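PDB 6L77: MS5a from Brassica napus, which is a meiosis-related protein of unsettled molecular function whose cystatin-like folds appear to enhance the protease papain in a non-canonical way. Local coordinates for residues K181-V186 / R210-T215. Residues are numbered along the deposited sequence; the frame is centred on the assembly and turned at random.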
loop_
_atom_site.group_PDB
_atom_site.type_symbol
_atom_site.label_atom_id
_atom_site.label_comp_id
_atom_site.label_asym_id
_atom_site.label_seq_id
_atom_site.Cartn_x
_atom_site.Cartn_y
_atom_site.Cartn_z
ATOM N N LYS A 181 -5.187 -12.261 2.031
ATOM C CA LYS A 181 -6.372 -11.761 2.722
ATOM C C LYS A 181 -6.142 -11.354 4.173
ATOM O O LYS A 181 -7.002 -10.682 4.744
ATOM C CB LYS A 181 -7.500 -12.812 2.685
ATOM C CG LYS A 181 -8.063 -13.102 1.297
ATOM C CD LYS A 181 -9.248 -14.067 1.382
ATOM C CE LYS A 181 -9.590 -14.670 0.028
ATOM N NZ LYS A 181 -10.110 -13.672 -0.938
ATOM N N SER A 182 -5.045 -11.758 4.801
ATOM C CA SER A 182 -4.810 -11.403 6.192
ATOM C C SER A 182 -3.779 -10.288 6.289
ATOM O O SER A 182 -2.816 -10.245 5.519
ATOM C CB SER A 182 -4.342 -12.603 7.008
ATOM O OG SER A 182 -2.971 -12.841 6.810
ATOM N N LEU A 183 -3.969 -9.404 7.266
ATOM C CA LEU A 183 -3.069 -8.260 7.463
ATOM C C LEU A 183 -1.849 -8.725 8.257
ATOM O O LEU A 183 -1.737 -8.551 9.472
ATOM C CB LEU A 183 -3.811 -7.126 8.159
ATOM C CG LEU A 183 -3.036 -5.809 8.140
ATOM C CD1 LEU A 183 -2.926 -5.346 6.710
ATOM C CD2 LEU A 183 -3.756 -4.780 9.013
ATOM N N ARG A 184 -0.914 -9.349 7.544
ATOM C CA ARG A 184 0.304 -9.885 8.121
ATOM C C ARG A 184 1.519 -9.294 7.412
ATOM O O ARG A 184 1.396 -8.641 6.373
ATOM C CB ARG A 184 0.322 -11.422 8.014
ATOM C CG ARG A 184 0.115 -11.943 6.591
ATOM C CD ARG A 184 0.941 -13.219 6.308
ATOM N NE ARG A 184 2.371 -12.965 6.471
ATOM C CZ ARG A 184 3.187 -13.663 7.258
ATOM N NH1 ARG A 184 4.471 -13.318 7.341
ATOM N NH2 ARG A 184 2.726 -14.707 7.947
ATOM N N ASN A 185 2.709 -9.563 7.965
ATOM C CA ASN A 185 3.949 -9.071 7.358
ATOM C C ASN A 185 4.139 -9.680 5.972
ATOM O O ASN A 185 4.062 -10.896 5.808
ATOM C CB ASN A 185 5.143 -9.407 8.241
ATOM C CG ASN A 185 5.148 -8.618 9.535
ATOM O OD1 ASN A 185 4.290 -7.761 9.744
ATOM N ND2 ASN A 185 6.104 -8.909 10.407
ATOM N N VAL A 186 4.368 -8.833 4.965
ATOM C CA VAL A 186 4.634 -9.306 3.609
ATOM C C VAL A 186 5.691 -8.423 2.963
ATOM O O VAL A 186 5.853 -7.249 3.312
ATOM C CB VAL A 186 3.372 -9.332 2.709
ATOM C CG1 VAL A 186 2.364 -10.409 3.158
ATOM C CG2 VAL A 186 2.712 -7.959 2.666
ATOM N N ARG A 210 5.488 -4.520 3.945
ATOM C CA ARG A 210 4.450 -4.221 4.919
ATOM C C ARG A 210 4.787 -4.933 6.223
ATOM O O ARG A 210 4.887 -6.165 6.258
ATOM C CB ARG A 210 3.072 -4.672 4.423
ATOM C CG ARG A 210 1.942 -4.358 5.419
ATOM C CD ARG A 210 0.897 -5.487 5.435
ATOM N NE ARG A 210 0.159 -5.562 4.174
ATOM C CZ ARG A 210 -0.470 -6.649 3.727
ATOM N NH1 ARG A 210 -0.445 -7.775 4.432
ATOM N NH2 ARG A 210 -1.125 -6.605 2.571
ATOM N N THR A 211 4.936 -4.172 7.296
ATOM C CA THR A 211 5.086 -4.767 8.612
ATOM C C THR A 211 3.913 -4.321 9.468
ATOM O O THR A 211 3.440 -3.186 9.348
ATOM C CB THR A 211 6.433 -4.395 9.251
ATOM O OG1 THR A 211 6.566 -2.976 9.303
ATOM C CG2 THR A 211 7.555 -4.943 8.406
ATOM N N VAL A 212 3.412 -5.240 10.288
ATOM C CA VAL A 212 2.198 -5.044 11.070
ATOM C C VAL A 212 2.558 -5.239 12.535
ATOM O O VAL A 212 3.164 -6.253 12.897
ATOM C CB VAL A 212 1.081 -6.020 10.643
ATOM C CG1 VAL A 212 -0.203 -5.745 11.425
ATOM C CG2 VAL A 212 0.816 -5.912 9.134
ATOM N N GLU A 213 2.190 -4.277 13.370
ATOM C CA GLU A 213 2.521 -4.359 14.789
ATOM C C GLU A 213 1.623 -5.395 15.454
ATOM O O GLU A 213 0.396 -5.305 15.335
ATOM C CB GLU A 213 2.349 -2.987 15.451
ATOM C CG GLU A 213 3.226 -2.757 16.678
ATOM C CD GLU A 213 2.818 -3.592 17.882
ATOM O OE1 GLU A 213 3.711 -3.967 18.676
ATOM O OE2 GLU A 213 1.612 -3.881 18.038
ATOM N N PRO A 214 2.187 -6.366 16.185
ATOM C CA PRO A 214 1.393 -7.542 16.597
ATOM C C PRO A 214 0.142 -7.240 17.413
ATOM O O PRO A 214 -0.866 -7.936 17.252
ATOM C CB PRO A 214 2.403 -8.368 17.406
ATOM C CG PRO A 214 3.719 -8.007 16.818
ATOM C CD PRO A 214 3.621 -6.545 16.473
ATOM N N THR A 215 0.167 -6.241 18.288
ATOM C CA THR A 215 -0.989 -5.966 19.135
ATOM C C THR A 215 -1.874 -4.854 18.583
ATOM O O THR A 215 -3.097 -5.010 18.497
ATOM C CB THR A 215 -0.522 -5.599 20.548
ATOM O OG1 THR A 215 0.411 -6.585 21.011
ATOM C CG2 THR A 215 -1.713 -5.524 21.502
HETATM O O HOH W 1 -2.175 -9.441 2.821
HETATM O O HOH W 2 5.678 -7.176 12.840
#
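At the open end of the beta-hairpin made by strands 186-195 and 201-212, V186 and R210 form an antiparallel hydrogen-bonded pair: V186 N donates to R210 O (3.0 Å) and R210 N to V186 O (2.8 Å). Here the chain coming off helix 176-181 enters strand 186-195 beside the last residues of strand 201-212. Beyond this pair, V212 N, two residues past R210, is met by a side chain instead of the carbonyl of R184. The amide oxygen OD1 of N185 receives V212 N at 2.7 Å, with the donor tilted 21° from the amide plane. N185 CG lies anti to its own carbonyl carbon (chi1 -69°), from where OD1 spans the gap to V212 N; ND2 is hydrogen-bonded to E171 OE2 and, through a water, is linked to V212 O. The R210 chain, bent at chi2 and chi3, lies beside V186 and brings its guanidinium to the 182-184 backbone. NH1 donates to a lone pair of R184 O at 2.8 Å, and a water joins the same nitrogen to S182 O, while NE is hydrogen-bonded to Y142 OH and W138 adds a cation-pi contact. V186 CG2 sits over the centre of one guanidinium face, 3.6 Å from R210 CZ; L183 CD1 covers the opposite face nearer its rim, so the flat group is sandwiched between two aliphatic side chains. A leucine in place of R210 would probably leave R184 O and Y142 OH without this donor and W138 without its cation. L183, at the centre of an inverse gamma turn, also packs CG against V212 CG2 at 4.0 Å. R184 NE and NH1 approach side-on and both donate to N185 O, the last carbonyl before the strand. The whole is a helix-to-strand connection joined to the open end of a beta-hairpin in the antiparallel sheet of this cystatin-like fold.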